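Long-range contacts in mevalonate 3-kinase (Thermoplasma acidophilum, PDB 4RKS), which phosphorylates (R)-mevalonate at its 3-hydroxyl with ATP, a step in the alternative mevalonate pathway of extreme acidophiles: residues Tyr30-Val35 with Gly55-Asp60; Ser101-Glu106 with Gly140-Leu145; Ser127-Ala132 with Gly162-Gly167. All blocks are in the same frame, centred on the assembly; numbering follows the deposited sequence.

Interaction 1 (Tyr30-Val35 with Gly55-Asp60); sequences YPTIGV and GIAYSD. With MEV ((R)-mevalonate), chain C.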
ATOM      1  N   TYR A  30       5.435   3.301  -5.728  1.00 20.20           N
ATOM      2  CA  TYR A  30       4.541   2.265  -6.251  1.00 21.76           C
ATOM      3  C   TYR A  30       3.463   1.910  -5.239  1.00 22.46           C
ATOM      4  O   TYR A  30       3.721   1.933  -4.036  1.00 23.75           O
ATOM      5  CB  TYR A  30       5.368   1.018  -6.648  1.00 17.57           C
ATOM      6  CG  TYR A  30       6.417   1.418  -7.642  1.00 19.86           C
ATOM      7  CD1 TYR A  30       6.062   1.697  -8.957  1.00 19.63           C
ATOM      8  CD2 TYR A  30       7.736   1.610  -7.256  1.00 18.12           C
ATOM      9  CE1 TYR A  30       6.997   2.107  -9.869  1.00 17.47           C
ATOM     10  CE2 TYR A  30       8.692   2.036  -8.166  1.00 22.90           C
ATOM     11  CZ  TYR A  30       8.305   2.282  -9.475  1.00 27.49           C
ATOM     12  OH  TYR A  30       9.217   2.709 -10.397  1.00 26.52           O
ATOM     13  N   PRO A  31       2.256   1.569  -5.728  1.00 19.23           N
ATOM     14  CA  PRO A  31       1.144   1.199  -4.848  1.00 16.80           C
ATOM     15  C   PRO A  31       1.394  -0.113  -4.121  1.00 18.33           C
ATOM     16  O   PRO A  31       2.364  -0.835  -4.374  1.00 20.18           O
ATOM     17  CB  PRO A  31      -0.048   1.088  -5.813  1.00 19.63           C
ATOM     18  CG  PRO A  31       0.590   0.664  -7.111  1.00 23.91           C
ATOM     19  CD  PRO A  31       1.908   1.410  -7.156  1.00 23.31           C
ATOM     20  N   THR A  32       0.530  -0.413  -3.162  1.00 19.64           N
ATOM     21  CA  THR A  32       0.795  -1.536  -2.286  1.00 17.22           C
ATOM     22  C   THR A  32      -0.424  -2.445  -2.120  1.00 25.70           C
ATOM     23  O   THR A  32      -1.565  -2.049  -2.401  1.00 26.34           O
ATOM     24  CB  THR A  32       1.269  -1.050  -0.888  1.00 27.32           C
ATOM     25  OG1 THR A  32       0.204  -0.367  -0.233  1.00 26.77           O
ATOM     26  CG2 THR A  32       2.441  -0.094  -1.027  1.00 25.01           C
ATOM     27  N   ILE A  33      -0.145  -3.674  -1.694  1.00 18.38           N
ATOM     28  CA  ILE A  33      -1.151  -4.680  -1.350  1.00 20.93           C
ATOM     29  C   ILE A  33      -0.852  -5.207   0.049  1.00 23.51           C
ATOM     30  O   ILE A  33       0.284  -5.608   0.336  1.00 21.77           O
ATOM     31  CB  ILE A  33      -1.142  -5.861  -2.352  1.00 25.60           C
ATOM     32  CG1 ILE A  33      -1.587  -5.394  -3.738  1.00 32.35           C
ATOM     33  CG2 ILE A  33      -2.036  -7.011  -1.853  1.00 23.78           C
ATOM     34  CD1 ILE A  33      -1.201  -6.347  -4.872  1.00 29.69           C
ATOM     35  N   GLY A  34      -1.850  -5.199   0.924  1.00 21.04           N
ATOM     36  CA  GLY A  34      -1.688  -5.785   2.247  1.00 19.77           C
ATOM     37  C   GLY A  34      -1.493  -7.302   2.220  1.00 20.54           C
ATOM     38  O   GLY A  34      -2.112  -8.002   1.430  1.00 20.64           O
ATOM     39  N   VAL A  35      -0.625  -7.806   3.093  1.00 22.03           N
ATOM     40  CA  VAL A  35      -0.387  -9.247   3.244  1.00 19.43           C
ATOM     41  C   VAL A  35      -0.858  -9.738   4.623  1.00 21.06           C
ATOM     42  O   VAL A  35      -1.463 -10.812   4.754  1.00 25.51           O
ATOM     43  CB  VAL A  35       1.118  -9.584   3.018  1.00 31.38           C
ATOM     44  CG1 VAL A  35       1.468 -10.961   3.564  1.00 26.35           C
ATOM     45  CG2 VAL A  35       1.463  -9.486   1.529  1.00 27.62           C
ATOM     46  N   GLY A  55       2.917  -5.958   4.130  1.00 18.06           N
ATOM     47  CA  GLY A  55       2.496  -5.674   2.774  1.00 20.46           C
ATOM     48  C   GLY A  55       3.586  -5.786   1.729  1.00 25.32           C
ATOM     49  O   GLY A  55       4.764  -5.953   2.054  1.00 17.55           O
ATOM     50  N   ILE A  56       3.178  -5.679   0.467  1.00 17.58           N
ATOM     51  CA  ILE A  56       4.103  -5.659  -0.672  1.00 17.34           C
ATOM     52  C   ILE A  56       3.842  -4.428  -1.528  1.00 19.08           C
ATOM     53  O   ILE A  56       2.699  -3.984  -1.625  1.00 26.82           O
ATOM     54  CB  ILE A  56       3.930  -6.886  -1.594  1.00 22.89           C
ATOM     55  CG1 ILE A  56       2.438  -7.133  -1.823  1.00 27.52           C
ATOM     56  CG2 ILE A  56       4.631  -8.098  -1.051  1.00 23.60           C
ATOM     57  CD1 ILE A  56       2.134  -8.270  -2.794  1.00 26.12           C
ATOM     58  N   ALA A  57       4.883  -3.886  -2.155  1.00 18.95           N
ATOM     59  CA  ALA A  57       4.700  -2.904  -3.222  1.00 16.63           C
ATOM     60  C   ALA A  57       4.606  -3.636  -4.563  1.00 21.36           C
ATOM     61  O   ALA A  57       5.301  -4.628  -4.777  1.00 19.55           O
ATOM     62  CB  ALA A  57       5.831  -1.901  -3.240  1.00 18.59           C
ATOM     63  N   TYR A  58       3.740  -3.164  -5.458  1.00 20.64           N
ATOM     64  CA  TYR A  58       3.603  -3.799  -6.771  1.00 21.36           C
ATOM     65  C   TYR A  58       3.615  -2.769  -7.897  1.00 25.81           C
ATOM     66  O   TYR A  58       3.434  -1.569  -7.659  1.00 18.91           O
ATOM     67  CB  TYR A  58       2.310  -4.615  -6.841  1.00 17.65           C
ATOM     68  CG  TYR A  58       1.041  -3.765  -6.949  1.00 17.27           C
ATOM     69  CD1 TYR A  58       0.388  -3.306  -5.810  1.00 17.38           C
ATOM     70  CD2 TYR A  58       0.495  -3.438  -8.192  1.00 19.73           C
ATOM     71  CE1 TYR A  58      -0.766  -2.552  -5.895  1.00 20.63           C
ATOM     72  CE2 TYR A  58      -0.658  -2.664  -8.293  1.00 19.75           C
ATOM     73  CZ  TYR A  58      -1.284  -2.226  -7.136  1.00 25.36           C
ATOM     74  OH  TYR A  58      -2.427  -1.461  -7.203  1.00 24.35           O
ATOM     75  N   SER A  59       3.833  -3.245  -9.123  1.00 16.63           N
ATOM     76  CA  SER A  59       3.536  -2.458 -10.316  1.00 19.13           C
ATOM     77  C   SER A  59       3.170  -3.472 -11.392  1.00 22.98           C
ATOM     78  O   SER A  59       2.847  -4.606 -11.057  1.00 21.18           O
ATOM     79  CB  SER A  59       4.720  -1.590 -10.744  1.00 18.84           C
ATOM     80  OG  SER A  59       4.325  -0.586 -11.670  1.00 19.79           O
ATOM     81  N   ASP A  60       3.224  -3.083 -12.667  1.00 22.72           N
ATOM     82  CA  ASP A  60       3.212  -4.083 -13.743  1.00 23.80           C
ATOM     83  C   ASP A  60       4.663  -4.345 -14.153  1.00 28.07           C
ATOM     84  O   ASP A  60       5.575  -3.812 -13.526  1.00 23.05           O
ATOM     85  CB  ASP A  60       2.348  -3.634 -14.920  1.00 20.64           C
ATOM     86  CG  ASP A  60       2.772  -2.286 -15.486  1.00 25.74           C
ATOM     87  OD1 ASP A  60       3.922  -1.842 -15.238  1.00 29.09           O
ATOM     88  OD2 ASP A  60       1.949  -1.673 -16.194  1.00 28.84           O
TER
HETATM   89  C8  MEV C 401      -4.793  -0.290   4.702  1.00 46.73           C
HETATM   90  O8  MEV C 401      -4.798   0.990   5.305  1.00 54.93           O
HETATM   91  C2  MEV C 401      -6.215  -0.807   4.694  1.00 31.79           C
HETATM   92  C3  MEV C 401      -6.517  -2.002   3.805  1.00 31.76           C
HETATM   93  O7  MEV C 401      -6.029  -1.843   2.498  1.00 36.31           O
HETATM   94  C4  MEV C 401      -5.931  -3.277   4.388  1.00 31.33           C
HETATM   95  C5  MEV C 401      -4.470  -3.490   4.036  1.00 28.97           C
HETATM   96  O3  MEV C 401      -4.046  -3.349   2.850  1.00 27.62           O
HETATM   97  O4  MEV C 401      -3.663  -3.788   4.948  1.00 31.08           O
HETATM   98  C6  MEV C 401      -8.024  -2.122   3.741  1.00 31.12           C
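Tyr58 lays one face of its ring under Pro31 and is also touched by Ile33, so that a single aromatic side chain spans two residues of the partner strand. Pro31 CG sits over the ring face in a CH-pi contact, 3.7 Å from the centroid of the Tyr58 ring and displaced toward the CZ end, where the distance from Pro31 CG to Tyr58 CZ is 3.4 Å. The ring comes this way because Tyr58 CG stands between its own backbone N and carbonyl carbon (chi1 73°), which swings it across the neighbouring strand rather than along its own. Ile33 meets the same ring obliquely, its CG1 3.5 Å from Tyr58 CD1, while Thr32 O lies at the ring edge. Ile33 also packs its CB against Ile56 CG1 at 3.8 Å, and this pair shares one sheet face. Beneath the side chains the backbones are locked in antiparallel register: Ile33 and Ile56 form a hydrogen-bonded pair, Ile33 N to Ile56 O and Ile56 N to Ile33 O, each 2.9 Å, and Tyr58 N donates to Pro31 O. Ile56 and Tyr58 are backed in turn by Ile327 and Leu325 of strand 321-327. Gly34 then brings its CA to 3.4 Å from mevalonate O3; a CB there would collide with that oxygen. This is a buried antiparallel strand pair of the GHMP kinase fold, running at one end into the mevalonate pocket.

Interaction 2 (Ser101-Glu106 with Gly140-Leu145); sequences SSVFEE and GLKPDL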
ATOM      1  N   SER A 101      10.049  22.203   6.725  1.00 26.27           N
ATOM      2  CA  SER A 101      10.277  23.519   6.144  1.00 29.75           C
ATOM      3  C   SER A 101      11.763  23.872   6.060  1.00 31.98           C
ATOM      4  O   SER A 101      12.193  24.529   5.110  1.00 30.16           O
ATOM      5  CB  SER A 101       9.523  24.590   6.944  1.00 28.32           C
ATOM      6  OG  SER A 101       9.967  24.621   8.282  1.00 29.89           O
ATOM      7  N   SER A 102      12.554  23.426   7.036  1.00 28.76           N
ATOM      8  CA  SER A 102      13.985  23.715   7.018  1.00 31.38           C
ATOM      9  C   SER A 102      14.666  23.039   5.832  1.00 32.75           C
ATOM     10  O   SER A 102      15.591  23.599   5.230  1.00 30.41           O
ATOM     11  CB  SER A 102      14.649  23.284   8.333  1.00 35.25           C
ATOM     12  OG  SER A 102      14.497  21.894   8.550  1.00 38.58           O
ATOM     13  N   VAL A 103      14.194  21.842   5.479  1.00 27.61           N
ATOM     14  CA  VAL A 103      14.737  21.139   4.323  1.00 29.31           C
ATOM     15  C   VAL A 103      14.497  21.944   3.052  1.00 29.36           C
ATOM     16  O   VAL A 103      15.403  22.105   2.227  1.00 22.59           O
ATOM     17  CB  VAL A 103      14.127  19.726   4.158  1.00 19.84           C
ATOM     18  CG1 VAL A 103      14.588  19.098   2.833  1.00 20.56           C
ATOM     19  CG2 VAL A 103      14.533  18.835   5.317  1.00 21.29           C
ATOM     20  N   PHE A 104      13.281  22.463   2.898  1.00 27.01           N
ATOM     21  CA  PHE A 104      12.942  23.204   1.691  1.00 25.79           C
ATOM     22  C   PHE A 104      13.619  24.572   1.639  1.00 26.60           C
ATOM     23  O   PHE A 104      13.985  25.050   0.566  1.00 24.62           O
ATOM     24  CB  PHE A 104      11.427  23.372   1.577  1.00 24.02           C
ATOM     25  CG  PHE A 104      10.688  22.083   1.518  1.00 25.95           C
ATOM     26  CD1 PHE A 104      10.925  21.174   0.484  1.00 24.89           C
ATOM     27  CD2 PHE A 104       9.751  21.769   2.485  1.00 27.63           C
ATOM     28  CE1 PHE A 104      10.237  19.974   0.432  1.00 23.60           C
ATOM     29  CE2 PHE A 104       9.061  20.569   2.437  1.00 23.08           C
ATOM     30  CZ  PHE A 104       9.306  19.675   1.414  1.00 19.21           C
ATOM     31  N   GLU A 105      13.783  25.202   2.797  1.00 31.52           N
ATOM     32  CA  GLU A 105      14.429  26.514   2.851  1.00 31.61           C
ATOM     33  C   GLU A 105      15.886  26.408   2.403  1.00 30.52           C
ATOM     34  O   GLU A 105      16.395  27.249   1.650  1.00 31.99           O
ATOM     35  CB  GLU A 105      14.347  27.099   4.267  1.00 36.87           C
ATOM     36  CG  GLU A 105      15.347  28.219   4.531  1.00 51.12           C
ATOM     37  CD  GLU A 105      14.791  29.597   4.218  1.00 66.24           C
ATOM     38  OE1 GLU A 105      13.618  29.862   4.568  1.00 68.05           O
ATOM     39  OE2 GLU A 105      15.530  30.420   3.634  1.00 73.71           O
ATOM     40  N   GLU A 106      16.553  25.365   2.875  1.00 31.42           N
ATOM     41  CA  GLU A 106      17.937  25.103   2.489  1.00 34.92           C
ATOM     42  C   GLU A 106      18.050  24.775   1.005  1.00 33.93           C
ATOM     43  O   GLU A 106      18.940  25.265   0.313  1.00 35.86           O
ATOM     44  CB  GLU A 106      18.512  23.956   3.321  1.00 40.37           C
ATOM     45  CG  GLU A 106      19.824  23.393   2.792  1.00 56.19           C
ATOM     46  CD  GLU A 106      21.030  24.238   3.167  1.00 75.47           C
ATOM     47  OE1 GLU A 106      20.857  25.256   3.876  1.00 81.65           O
ATOM     48  OE2 GLU A 106      22.155  23.878   2.756  1.00 81.30           O
ATOM     49  N   GLY A 140      15.368  12.970  -0.781  1.00 26.70           N
ATOM     50  CA  GLY A 140      16.173  13.344  -1.930  1.00 22.56           C
ATOM     51  C   GLY A 140      16.901  14.653  -1.681  1.00 24.44           C
ATOM     52  O   GLY A 140      18.049  14.837  -2.090  1.00 26.18           O
ATOM     53  N   LEU A 141      16.238  15.564  -0.980  1.00 25.19           N
ATOM     54  CA  LEU A 141      16.824  16.861  -0.660  1.00 25.22           C
ATOM     55  C   LEU A 141      17.771  16.787   0.543  1.00 27.83           C
ATOM     56  O   LEU A 141      18.775  17.484   0.577  1.00 25.49           O
ATOM     57  CB  LEU A 141      15.713  17.885  -0.393  1.00 22.50           C
ATOM     58  CG  LEU A 141      14.845  18.238  -1.597  1.00 25.52           C
ATOM     59  CD1 LEU A 141      13.633  19.092  -1.207  1.00 30.14           C
ATOM     60  CD2 LEU A 141      15.692  18.944  -2.649  1.00 24.04           C
ATOM     61  N   LYS A 142      17.461  15.927   1.515  1.00 21.81           N
ATOM     62  CA  LYS A 142      18.293  15.802   2.707  1.00 23.99           C
ATOM     63  C   LYS A 142      18.522  14.325   3.027  1.00 21.00           C
ATOM     64  O   LYS A 142      17.812  13.732   3.840  1.00 21.72           O
ATOM     65  CB  LYS A 142      17.662  16.519   3.894  1.00 21.54           C
ATOM     66  CG  LYS A 142      18.624  16.663   5.068  1.00 22.54           C
ATOM     67  CD  LYS A 142      17.926  17.273   6.262  1.00 30.08           C
ATOM     68  CE  LYS A 142      18.925  17.962   7.177  1.00 43.77           C
ATOM     69  NZ  LYS A 142      19.963  17.021   7.683  1.00 46.83           N
ATOM     70  N   PRO A 143      19.509  13.717   2.353  1.00 23.06           N
ATOM     71  CA  PRO A 143      19.624  12.249   2.364  1.00 23.54           C
ATOM     72  C   PRO A 143      20.027  11.636   3.712  1.00 24.60           C
ATOM     73  O   PRO A 143      19.869  10.425   3.873  1.00 27.49           O
ATOM     74  CB  PRO A 143      20.687  11.961   1.287  1.00 18.61           C
ATOM     75  CG  PRO A 143      21.298  13.298   0.930  1.00 30.33           C
ATOM     76  CD  PRO A 143      20.270  14.339   1.256  1.00 23.69           C
ATOM     77  N   ASP A 144      20.498  12.428   4.675  1.00 21.71           N
ATOM     78  CA  ASP A 144      20.881  11.823   5.938  1.00 25.16           C
ATOM     79  C   ASP A 144      19.725  11.824   6.938  1.00 25.81           C
ATOM     80  O   ASP A 144      19.912  11.433   8.078  1.00 27.01           O
ATOM     81  CB  ASP A 144      22.137  12.496   6.539  1.00 25.72           C
ATOM     82  CG  ASP A 144      22.002  14.002   6.704  1.00 41.80           C
ATOM     83  OD1 ASP A 144      20.874  14.537   6.660  1.00 43.08           O
ATOM     84  OD2 ASP A 144      23.051  14.656   6.903  1.00 49.46           O
ATOM     85  N   LEU A 145      18.523  12.220   6.517  1.00 24.90           N
ATOM     86  CA  LEU A 145      17.367  12.029   7.394  1.00 30.15           C
ATOM     87  C   LEU A 145      17.128  10.526   7.614  1.00 26.91           C
ATOM     88  O   LEU A 145      17.463   9.700   6.758  1.00 19.11           O
ATOM     89  CB  LEU A 145      16.102  12.695   6.825  1.00 27.78           C
ATOM     90  CG  LEU A 145      15.994  14.230   6.847  1.00 25.40           C
ATOM     91  CD1 LEU A 145      14.851  14.716   5.960  1.00 24.97           C
ATOM     92  CD2 LEU A 145      15.827  14.749   8.268  1.00 25.40           C
TER
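Val103 pushes both methyl groups into the corner where helix 128-141 gives way to the following turn. Its CG1, anti to the backbone N (chi1 173°), reaches Leu141 CB at 3.6 Å, while CG2 lies over the aliphatic part of Lys142, 3.9 Å from Lys142 CD, and more loosely approaches Leu145 CD1. With an alanine in place of Val103, the lost methyls would probably leave a gap between Leu141 CB and the Lys142 chain, and the lysine's methylenes would be less firmly backed. One face of helix 101-108 is thereby set against a helix C-terminus and the type I beta turn from Lys142 to Leu145, within the N-terminal domain of this GHMP kinase and far from the mevalonate pocket. Phe104 adds a second contact: Leu141 CD1 comes obliquely to its ring, 3.8 Å from Phe104 CD1, the two side chains crossing at about a right angle. Ile138, a helical turn before Leu141, also touches Phe104, while Ala107 and Phe108 extend the apolar surface met by Leu141. Lys142 itself leads its charge away from the helix: the chain bends at its last torsion (chi4 -59°), and Lys142 NZ forms a salt bridge with Asp144 OD1 at 2.8 Å, approaching on the syn side of the carboxylate.

Interaction 3 (Ser127-Ala132 with Gly162-Gly167); sequences SDAGAA and GRSLFG. With MEV ((R)-mevalonate), chain C.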
ATOM      1  N   SER A 127      -2.661   8.422  -1.844  1.00 45.75           N
ATOM      2  CA  SER A 127      -2.488   6.971  -1.708  1.00 36.39           C
ATOM      3  C   SER A 127      -1.221   6.673  -0.914  1.00 34.17           C
ATOM      4  O   SER A 127      -0.475   7.595  -0.571  1.00 36.81           O
ATOM      5  CB  SER A 127      -2.414   6.301  -3.083  1.00 26.79           C
ATOM      6  OG  SER A 127      -1.222   6.672  -3.764  1.00 30.20           O
ATOM      7  N   ASP A 128      -0.970   5.395  -0.637  1.00 32.11           N
ATOM      8  CA  ASP A 128       0.303   4.972  -0.040  1.00 30.53           C
ATOM      9  C   ASP A 128       1.499   5.424  -0.882  1.00 23.95           C
ATOM     10  O   ASP A 128       2.472   5.954  -0.348  1.00 24.64           O
ATOM     11  CB  ASP A 128       0.358   3.449   0.130  1.00 38.80           C
ATOM     12  CG  ASP A 128      -0.476   2.946   1.304  1.00 56.60           C
ATOM     13  OD1 ASP A 128      -0.811   3.749   2.207  1.00 65.50           O
ATOM     14  OD2 ASP A 128      -0.778   1.733   1.331  1.00 55.98           O
ATOM     15  N   ALA A 129       1.427   5.186  -2.191  1.00 23.74           N
ATOM     16  CA  ALA A 129       2.468   5.607  -3.129  1.00 27.33           C
ATOM     17  C   ALA A 129       2.655   7.125  -3.127  1.00 26.61           C
ATOM     18  O   ALA A 129       3.773   7.621  -3.236  1.00 30.85           O
ATOM     19  CB  ALA A 129       2.137   5.118  -4.559  1.00 21.15           C
ATOM     20  N   GLY A 130       1.558   7.863  -3.020  1.00 30.65           N
ATOM     21  CA  GLY A 130       1.641   9.310  -2.991  1.00 26.32           C
ATOM     22  C   GLY A 130       2.398   9.754  -1.752  1.00 26.94           C
ATOM     23  O   GLY A 130       3.299  10.595  -1.827  1.00 20.93           O
ATOM     24  N   ALA A 131       2.032   9.170  -0.612  1.00 22.12           N
ATOM     25  CA  ALA A 131       2.671   9.479   0.657  1.00 23.46           C
ATOM     26  C   ALA A 131       4.162   9.156   0.614  1.00 26.74           C
ATOM     27  O   ALA A 131       4.994  10.005   0.916  1.00 23.07           O
ATOM     28  CB  ALA A 131       2.001   8.712   1.790  1.00 27.74           C
ATOM     29  N   ALA A 132       4.492   7.925   0.238  1.00 22.32           N
ATOM     30  CA  ALA A 132       5.886   7.510   0.150  1.00 21.36           C
ATOM     31  C   ALA A 132       6.689   8.395  -0.822  1.00 22.10           C
ATOM     32  O   ALA A 132       7.862   8.694  -0.572  1.00 17.59           O
ATOM     33  CB  ALA A 132       5.963   6.049  -0.259  1.00 18.28           C
ATOM     34  N   GLY A 162       4.672   3.337   4.670  1.00 18.48           N
ATOM     35  CA  GLY A 162       5.924   2.610   4.831  1.00 20.82           C
ATOM     36  C   GLY A 162       6.102   1.443   3.868  1.00 24.87           C
ATOM     37  O   GLY A 162       7.229   1.084   3.521  1.00 16.64           O
ATOM     38  N   ARG A 163       4.995   0.832   3.454  1.00 19.32           N
ATOM     39  CA  ARG A 163       5.043  -0.274   2.505  1.00 17.98           C
ATOM     40  C   ARG A 163       5.690   0.208   1.217  1.00 20.60           C
ATOM     41  O   ARG A 163       6.542  -0.453   0.635  1.00 19.64           O
ATOM     42  CB  ARG A 163       3.636  -0.812   2.211  1.00 17.00           C
ATOM     43  CG  ARG A 163       2.955  -1.569   3.330  1.00 18.05           C
ATOM     44  CD  ARG A 163       1.465  -1.797   2.961  1.00 23.01           C
ATOM     45  NE  ARG A 163       0.740  -2.559   3.971  1.00 25.47           N
ATOM     46  CZ  ARG A 163      -0.557  -2.866   3.901  1.00 27.04           C
ATOM     47  NH1 ARG A 163      -1.289  -2.469   2.867  1.00 29.36           N
ATOM     48  NH2 ARG A 163      -1.123  -3.572   4.871  1.00 28.06           N
ATOM     49  N   SER A 164       5.265   1.383   0.776  1.00 20.71           N
ATOM     50  CA  SER A 164       5.726   1.914  -0.482  1.00 16.30           C
ATOM     51  C   SER A 164       7.078   2.615  -0.330  1.00 17.42           C
ATOM     52  O   SER A 164       7.851   2.664  -1.274  1.00 23.09           O
ATOM     53  CB  SER A 164       4.677   2.865  -1.060  1.00 18.83           C
ATOM     54  OG  SER A 164       5.134   3.431  -2.271  1.00 26.38           O
ATOM     55  N   LEU A 165       7.369   3.149   0.856  1.00 21.39           N
ATOM     56  CA  LEU A 165       8.645   3.829   1.063  1.00 20.31           C
ATOM     57  C   LEU A 165       9.814   2.846   0.930  1.00 17.73           C
ATOM     58  O   LEU A 165      10.796   3.126   0.255  1.00 19.10           O
ATOM     59  CB  LEU A 165       8.675   4.524   2.436  1.00 19.45           C
ATOM     60  CG  LEU A 165       9.929   5.353   2.739  1.00 27.77           C
ATOM     61  CD1 LEU A 165      10.134   6.444   1.708  1.00 21.13           C
ATOM     62  CD2 LEU A 165       9.879   5.946   4.153  1.00 28.44           C
ATOM     63  N   PHE A 166       9.695   1.676   1.549  1.00 16.30           N
ATOM     64  CA  PHE A 166      10.822   0.752   1.609  1.00 17.27           C
ATOM     65  C   PHE A 166      10.799  -0.311   0.510  1.00 16.33           C
ATOM     66  O   PHE A 166      11.849  -0.779   0.054  1.00 17.61           O
ATOM     67  CB  PHE A 166      10.873   0.098   2.982  1.00 18.75           C
ATOM     68  CG  PHE A 166      11.306   1.043   4.064  1.00 20.04           C
ATOM     69  CD1 PHE A 166      12.649   1.322   4.256  1.00 26.87           C
ATOM     70  CD2 PHE A 166      10.373   1.667   4.862  1.00 17.88           C
ATOM     71  CE1 PHE A 166      13.059   2.207   5.244  1.00 25.02           C
ATOM     72  CE2 PHE A 166      10.774   2.559   5.864  1.00 22.71           C
ATOM     73  CZ  PHE A 166      12.118   2.823   6.049  1.00 24.24           C
ATOM     74  N   GLY A 167       9.611  -0.669   0.068  1.00 17.09           N
ATOM     75  CA  GLY A 167       9.496  -1.556  -1.077  1.00 22.38           C
ATOM     76  C   GLY A 167       9.525  -3.024  -0.717  1.00 19.89           C
ATOM     77  O   GLY A 167       9.671  -3.386   0.444  1.00 16.65           O
TER
HETATM   78  C8  MEV C 401      -4.793  -0.290   4.702  1.00 46.73           C
HETATM   79  O8  MEV C 401      -4.798   0.990   5.305  1.00 54.93           O
HETATM   80  C2  MEV C 401      -6.215  -0.807   4.694  1.00 31.79           C
HETATM   81  C3  MEV C 401      -6.517  -2.002   3.805  1.00 31.76           C
HETATM   82  O7  MEV C 401      -6.029  -1.843   2.498  1.00 36.31           O
HETATM   83  C4  MEV C 401      -5.931  -3.277   4.388  1.00 31.33           C
HETATM   84  C5  MEV C 401      -4.470  -3.490   4.036  1.00 28.97           C
HETATM   85  O3  MEV C 401      -4.046  -3.349   2.850  1.00 27.62           O
HETATM   86  O4  MEV C 401      -3.663  -3.788   4.948  1.00 31.08           O
HETATM   87  C6  MEV C 401      -8.024  -2.122   3.741  1.00 31.12           C
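Ala132 CB nestles against Ser164 and the start of Leu165, 3.4 Å from both Ser164 OG and Leu165 N, where helical segments 128-132 and 162-166 of the GHMP kinase N-terminal domain cross at 57°, their axes 7.8 Å apart. Small residues permit this close approach: Ser164 OG also lies 3.5 Å from Ala129 CA, and Leu165 adds its CB beside that of Ala132. Ser164 OG is set against Ala132 and Ala129 by a first torsion that puts it opposite the backbone N, yet its hydrogen bond is made to Tyr30 O of strand 24-34, so the buried hydroxyl joins helix 161-166 to the sheet as well. From the same helical turn Arg163 extends its chain to the substrate. The guanidinium and the mevalonate carboxylate meet edge on in a two-pronged grip: Arg163 NH1 donates to mevalonate O3 along a nearly straight line (173°), and Arg163 NH2 donates to mevalonate O4 at 2.6 Å. Asp128 OD2 is 4.5 Å from Arg163 NH1 but well out of the guanidinium plane, so the pair would interact through charge rather than a directed bond. Asp128 opens the helix whose preceding residue, Ser127, belongs to the ATP site. That serine holds the N-cap position of helix 128-141: Ser127 OG accepts from Gly130 N at 3.1 Å, with an angle of 154° at the hydrogen.

Interactions 1 and 3 lie in the buried centre of the chain, their centres about 9 Å apart, and both border mevalonate; interaction 2 sits toward the periphery, its centre about 25 Å from the centre of the chain. The first is a strand pair held by backbone hydrogen bonds and aromatic packing, the third a close crossing of helices with small side chains, and the two meet directly where Thr32 CG2 touches Arg163 CB. Helix 128-141 links interactions 3 and 2: its N-terminal end serves the nucleotide and substrate region, where Arg163 pairs with a carboxylate of the substrate, while its C-terminal end is packed by aliphatic contacts, with one salt bridge inside the turn.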